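PDB 6HC6: aminopeptidase YwaD from Bacillus subtilis, which removes N-terminal amino acids from peptides as a secreted, monomeric aminopeptidase that binds two zinc ions in each subunit. Local coordinates for residues S79-K82 with D86-V89; E272-L277 with I286-F291. All blocks are in the same frame, centred on the assembly; numbering follows the deposited sequence.

Contact 1 (S79-K82 with D86-V89); sequences SMRK and DVKV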
loop_
_atom_site.group_PDB
_atom_site.type_symbol
_atom_site.label_atom_id
_atom_site.label_comp_id
_atom_site.label_asym_id
_atom_site.label_seq_id
_atom_site.Cartn_x
_atom_site.Cartn_y
_atom_site.Cartn_z
ATOM N N SER A 79 -19.183 -0.580 9.623
ATOM C CA SER A 79 -18.574 -1.005 10.878
ATOM C C SER A 79 -18.273 0.181 11.779
ATOM O O SER A 79 -18.488 0.113 12.996
ATOM C CB SER A 79 -17.300 -1.799 10.602
ATOM O OG SER A 79 -17.609 -3.044 10.003
ATOM N N MET A 80 -17.774 1.278 11.204
ATOM C CA MET A 80 -17.490 2.467 12.003
ATOM C C MET A 80 -18.757 3.055 12.608
ATOM O O MET A 80 -18.756 3.501 13.760
ATOM C CB MET A 80 -16.766 3.505 11.147
ATOM C CG MET A 80 -15.337 3.079 10.765
ATOM S SD MET A 80 -14.537 4.519 10.034
ATOM C CE MET A 80 -12.899 3.899 9.653
ATOM N N ARG A 81 -19.848 3.091 11.842
ATOM C CA ARG A 81 -21.078 3.658 12.375
ATOM C C ARG A 81 -21.584 2.877 13.575
ATOM O O ARG A 81 -22.174 3.465 14.493
ATOM C CB ARG A 81 -22.139 3.712 11.286
ATOM C CG ARG A 81 -21.862 4.762 10.250
ATOM C CD ARG A 81 -23.113 5.100 9.472
ATOM N NE ARG A 81 -22.803 6.000 8.370
ATOM C CZ ARG A 81 -22.462 5.604 7.150
ATOM N NH1 ARG A 81 -22.393 4.309 6.844
ATOM N NH2 ARG A 81 -22.191 6.513 6.229
ATOM N N LYS A 82 -21.370 1.559 13.587
ATOM C CA LYS A 82 -21.740 0.759 14.751
ATOM C C LYS A 82 -21.012 1.224 16.002
ATOM O O LYS A 82 -21.523 1.056 17.116
ATOM C CB LYS A 82 -21.429 -0.715 14.503
ATOM C CG LYS A 82 -22.470 -1.462 13.710
ATOM C CD LYS A 82 -22.478 -2.922 14.127
ATOM C CE LYS A 82 -22.524 -3.040 15.650
ATOM N NZ LYS A 82 -23.020 -4.366 16.117
ATOM N N ASP A 86 -18.741 9.356 13.949
ATOM C CA ASP A 86 -19.257 10.221 12.893
ATOM C C ASP A 86 -18.482 9.929 11.612
ATOM O O ASP A 86 -17.295 10.254 11.509
ATOM C CB ASP A 86 -19.124 11.683 13.301
ATOM C CG ASP A 86 -19.692 12.629 12.265
ATOM O OD1 ASP A 86 -20.825 12.384 11.801
ATOM O OD2 ASP A 86 -19.003 13.613 11.915
ATOM N N VAL A 87 -19.146 9.330 10.628
ATOM C CA VAL A 87 -18.476 8.712 9.491
ATOM C C VAL A 87 -18.760 9.515 8.231
ATOM O O VAL A 87 -19.916 9.867 7.956
ATOM C CB VAL A 87 -18.924 7.251 9.318
ATOM C CG1 VAL A 87 -18.290 6.644 8.099
ATOM C CG2 VAL A 87 -18.587 6.440 10.552
ATOM N N LYS A 88 -17.709 9.789 7.457
ATOM C CA LYS A 88 -17.852 10.394 6.140
ATOM C C LYS A 88 -17.057 9.574 5.138
ATOM O O LYS A 88 -16.041 8.965 5.485
ATOM C CB LYS A 88 -17.382 11.854 6.110
ATOM C CG LYS A 88 -17.918 12.727 7.255
ATOM C CD LYS A 88 -19.024 13.675 6.819
ATOM C CE LYS A 88 -19.331 14.718 7.902
ATOM N NZ LYS A 88 -20.083 14.140 9.064
ATOM N N VAL A 89 -17.543 9.547 3.899
ATOM C CA VAL A 89 -16.842 8.929 2.782
ATOM C C VAL A 89 -16.282 10.055 1.932
ATOM O O VAL A 89 -17.034 10.915 1.449
ATOM C CB VAL A 89 -17.755 8.010 1.956
ATOM C CG1 VAL A 89 -16.985 7.438 0.749
ATOM C CG2 VAL A 89 -18.290 6.879 2.820
#
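Val87 fits between Met80 and Arg81, two consecutive residues of helix 67-82. It has the most surface buried of the three, and one of its methyls does most of the touching. CG2 of Val87 lies 3.5 Å from CB of Met80. The same Val87 CG2 is 3.7 Å from CG of Arg81. The methyl therefore meets the inner parts of both side chains rather than their ends. With CG1 of Val87 anti to the backbone N (chi1 177°), CG2 is the methyl that faces these two carbons.

The Arg81 chain runs extended from CG to NE and crosses the valine at about a right angle. Its CG is 4.0 Å from CB of Val87, and NE of Arg81 comes within 4.2 Å of that same CB. Farther out, CG1 of Val87 lies 4.3 Å above the plane of the Arg81 guanidinium, offset toward its rim. The cationic group thus lies over an aliphatic side chain.

Met80 points its CB at the strand, but its extended chain then leads the thioether away. Met270 and Leu271 of helix 260-277 and Ile230 of strand 226-234 also touch the Met80 side chain. Val87 touches Ile230 as well.

The two segments belong to a helix and the strand that follows it after three residues. Strand 86-93 is the outermost strand at one end of the eight-stranded mixed sheet, and Asp86 and Lys88 bond through their backbones to strand 226-234.

No hydrogen bond joins the segments. The contact is held by apolar packing round Val87: CB of Met80 on the buried side, and CG of Arg81, with the guanidinium beyond it, on the exposed side.

Contact 2 (E272-L277 with I286-F291); sequences EMARVL and IRFIAF. With ACT (acetate ion), chain G.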
loop_
_atom_site.group_PDB
_atom_site.type_symbol
_atom_site.label_atom_id
_atom_site.label_comp_id
_atom_site.label_asym_id
_atom_site.label_seq_id
_atom_site.Cartn_x
_atom_site.Cartn_y
_atom_site.Cartn_z
ATOM N N GLU A 272 -10.834 -2.510 15.378
ATOM C CA GLU A 272 -10.993 -3.038 16.728
ATOM C C GLU A 272 -10.488 -2.049 17.767
ATOM O O GLU A 272 -11.060 -1.948 18.861
ATOM C CB GLU A 272 -10.274 -4.382 16.860
ATOM C CG GLU A 272 -10.243 -4.936 18.273
ATOM C CD GLU A 272 -11.616 -5.340 18.809
ATOM O OE1 GLU A 272 -12.637 -5.204 18.096
ATOM O OE2 GLU A 272 -11.668 -5.790 19.962
ATOM N N MET A 273 -9.438 -1.288 17.448
ATOM C CA MET A 273 -9.025 -0.250 18.386
ATOM C C MET A 273 -10.119 0.795 18.548
ATOM O O MET A 273 -10.377 1.269 19.662
ATOM C CB MET A 273 -7.723 0.408 17.932
ATOM C CG MET A 273 -7.163 1.381 18.969
ATOM S SD MET A 273 -5.918 2.474 18.252
ATOM C CE MET A 273 -4.989 1.276 17.240
ATOM N N ALA A 274 -10.783 1.159 17.446
ATOM C CA ALA A 274 -11.906 2.089 17.541
ATOM C C ALA A 274 -13.009 1.537 18.437
ATOM O O ALA A 274 -13.631 2.283 19.202
ATOM C CB ALA A 274 -12.446 2.391 16.147
ATOM N N ARG A 275 -13.274 0.231 18.352
ATOM C CA ARG A 275 -14.248 -0.372 19.257
ATOM C C ARG A 275 -13.800 -0.256 20.705
ATOM O O ARG A 275 -14.606 0.063 21.590
ATOM C CB ARG A 275 -14.486 -1.841 18.897
ATOM C CG ARG A 275 -15.646 -2.446 19.699
ATOM C CD ARG A 275 -15.691 -3.963 19.631
ATOM N NE ARG A 275 -14.539 -4.592 20.286
ATOM C CZ ARG A 275 -14.448 -4.840 21.590
ATOM N NH1 ARG A 275 -15.444 -4.513 22.416
ATOM N NH2 ARG A 275 -13.352 -5.417 22.072
ATOM N N VAL A 276 -12.519 -0.517 20.974
ATOM C CA VAL A 276 -12.029 -0.434 22.347
ATOM C C VAL A 276 -12.094 0.999 22.860
ATOM O O VAL A 276 -12.501 1.248 24.000
ATOM C CB VAL A 276 -10.596 -0.987 22.445
ATOM C CG1 VAL A 276 -10.058 -0.747 23.860
ATOM C CG2 VAL A 276 -10.596 -2.463 22.128
ATOM N N LEU A 277 -11.651 1.954 22.042
ATOM C CA LEU A 277 -11.552 3.346 22.462
ATOM C C LEU A 277 -12.894 4.059 22.468
ATOM O O LEU A 277 -12.977 5.179 22.988
ATOM C CB LEU A 277 -10.575 4.085 21.550
ATOM C CG LEU A 277 -9.163 3.514 21.629
ATOM C CD1 LEU A 277 -8.256 4.243 20.671
ATOM C CD2 LEU A 277 -8.666 3.649 23.054
ATOM N N ILE A 286 -10.302 12.084 17.807
ATOM C CA ILE A 286 -9.651 10.906 17.247
ATOM C C ILE A 286 -10.315 10.570 15.920
ATOM O O ILE A 286 -11.528 10.339 15.857
ATOM C CB ILE A 286 -9.698 9.712 18.206
ATOM C CG1 ILE A 286 -9.201 10.134 19.586
ATOM C CG2 ILE A 286 -8.834 8.596 17.652
ATOM C CD1 ILE A 286 -9.386 9.062 20.645
ATOM N N ARG A 287 -9.522 10.551 14.860
ATOM C CA ARG A 287 -10.011 10.233 13.526
ATOM C C ARG A 287 -9.467 8.867 13.138
ATOM O O ARG A 287 -8.251 8.688 12.994
ATOM C CB ARG A 287 -9.588 11.307 12.530
ATOM C CG ARG A 287 -10.037 12.687 12.959
ATOM C CD ARG A 287 -9.823 13.698 11.861
ATOM N NE ARG A 287 -10.286 15.021 12.279
ATOM C CZ ARG A 287 -10.094 16.136 11.585
ATOM N NH1 ARG A 287 -9.443 16.097 10.429
ATOM N NH2 ARG A 287 -10.552 17.292 12.045
ATOM N N PHE A 288 -10.365 7.900 12.983
ATOM C CA PHE A 288 -9.990 6.587 12.472
ATOM C C PHE A 288 -10.211 6.593 10.970
ATOM O O PHE A 288 -11.314 6.890 10.499
ATOM C CB PHE A 288 -10.807 5.482 13.130
ATOM C CG PHE A 288 -10.669 5.435 14.614
ATOM C CD1 PHE A 288 -11.510 6.184 15.425
ATOM C CD2 PHE A 288 -9.676 4.668 15.206
ATOM C CE1 PHE A 288 -11.388 6.150 16.808
ATOM C CE2 PHE A 288 -9.545 4.640 16.595
ATOM C CZ PHE A 288 -10.407 5.377 17.390
ATOM N N ILE A 289 -9.168 6.307 10.207
ATOM C CA ILE A 289 -9.287 6.439 8.764
ATOM C C ILE A 289 -8.858 5.150 8.094
ATOM O O ILE A 289 -7.770 4.627 8.371
ATOM C CB ILE A 289 -8.464 7.613 8.217
ATOM C CG1 ILE A 289 -8.717 8.853 9.068
ATOM C CG2 ILE A 289 -8.835 7.809 6.762
ATOM C CD1 ILE A 289 -8.093 10.100 8.513
ATOM N N ALA A 290 -9.705 4.666 7.194
ATOM C CA ALA A 290 -9.354 3.634 6.231
ATOM C C ALA A 290 -9.051 4.333 4.906
ATOM O O ALA A 290 -9.947 4.924 4.290
ATOM C CB ALA A 290 -10.494 2.620 6.095
ATOM N N PHE A 291 -7.782 4.286 4.479
ATOM C CA PHE A 291 -7.337 4.980 3.280
ATOM C C PHE A 291 -7.499 4.090 2.059
ATOM O O PHE A 291 -7.059 2.944 2.069
ATOM C CB PHE A 291 -5.866 5.383 3.394
ATOM C CG PHE A 291 -5.624 6.552 4.304
ATOM C CD1 PHE A 291 -6.255 7.768 4.084
ATOM C CD2 PHE A 291 -4.737 6.435 5.359
ATOM C CE1 PHE A 291 -6.029 8.843 4.941
ATOM C CE2 PHE A 291 -4.498 7.505 6.201
ATOM C CZ PHE A 291 -5.147 8.708 5.990
HETATM C C ACT G . -18.833 -4.241 22.453
HETATM O O ACT G . -17.847 -3.489 22.668
HETATM O OXT ACT G . -19.267 -5.197 23.160
HETATM C CH3 ACT G . -19.628 -3.965 21.145
#
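Helix 272-277 runs nearly antiparallel to strand 286-291, at 160° between their directions, with the segment axes 10.0 Å apart and Ala274 level with Phe288. The phenyl ring of Phe288 lies between the strand and the helix, against Ala274. CB of Ala274 stands over the centre of one ring face, 3.6 Å from the centroid of the Phe288 ring and 7° off the ring normal. This is a CH-pi contact. CA of Ala274 lies over the same face, 3.6 Å from CE2 of Phe288, which brings the ring up against the helix backbone. Leu277 approaches differently: its CD1 meets the ring edge, 4.1 Å from CZ of Phe288. A chi2 of 89° turns the Phe288 ring face to Ala274.

The segments belong to the beta-alpha-beta unit of strand 244-250, helix 260-277 and strand 285-291 in this M28 peptidase. Val247 of strand 244-250 also touches Phe288, and Val426 of helix 412-430 touches Leu277.

Arg275, pointing its CB away from the strand, grips Glu272 side-on. Its NE donates to Glu272 OE1 at 3.0 Å, and its NH2 to Glu272 OE2 at 2.7 Å. Both oxygens lie in the guanidinium plane and are met on their syn sides, but the nitrogens sit out of the carboxylate plane, so the two groups are tilted against each other. Lys44 N and His47 ND1 also bond to this carboxylate. NH1 of Arg275 reaches O of an acetate, probably from the crystallisation liquor, at 2.6 Å.

The two contacts follow one another along the chain, contact 1 closing before contact 2 opens. Their centres are about 10 Å apart, on the same side of the chain's centre. Both pack a helix on the eight-stranded mixed sheet. Contact 1 uses its outermost strand, 86-93, and contact 2 uses strand 285-291; strand 226-234 lies between them and pairs with both. They touch directly where CE of Met80 comes 3.5 Å from the backbone O of Phe288. Helices 67-82 and 260-277 also meet through Met80. Residues early in the chain, 67-93, thus supply an edge strand and a helix packed on the sheet that the later unit 244-291 also builds.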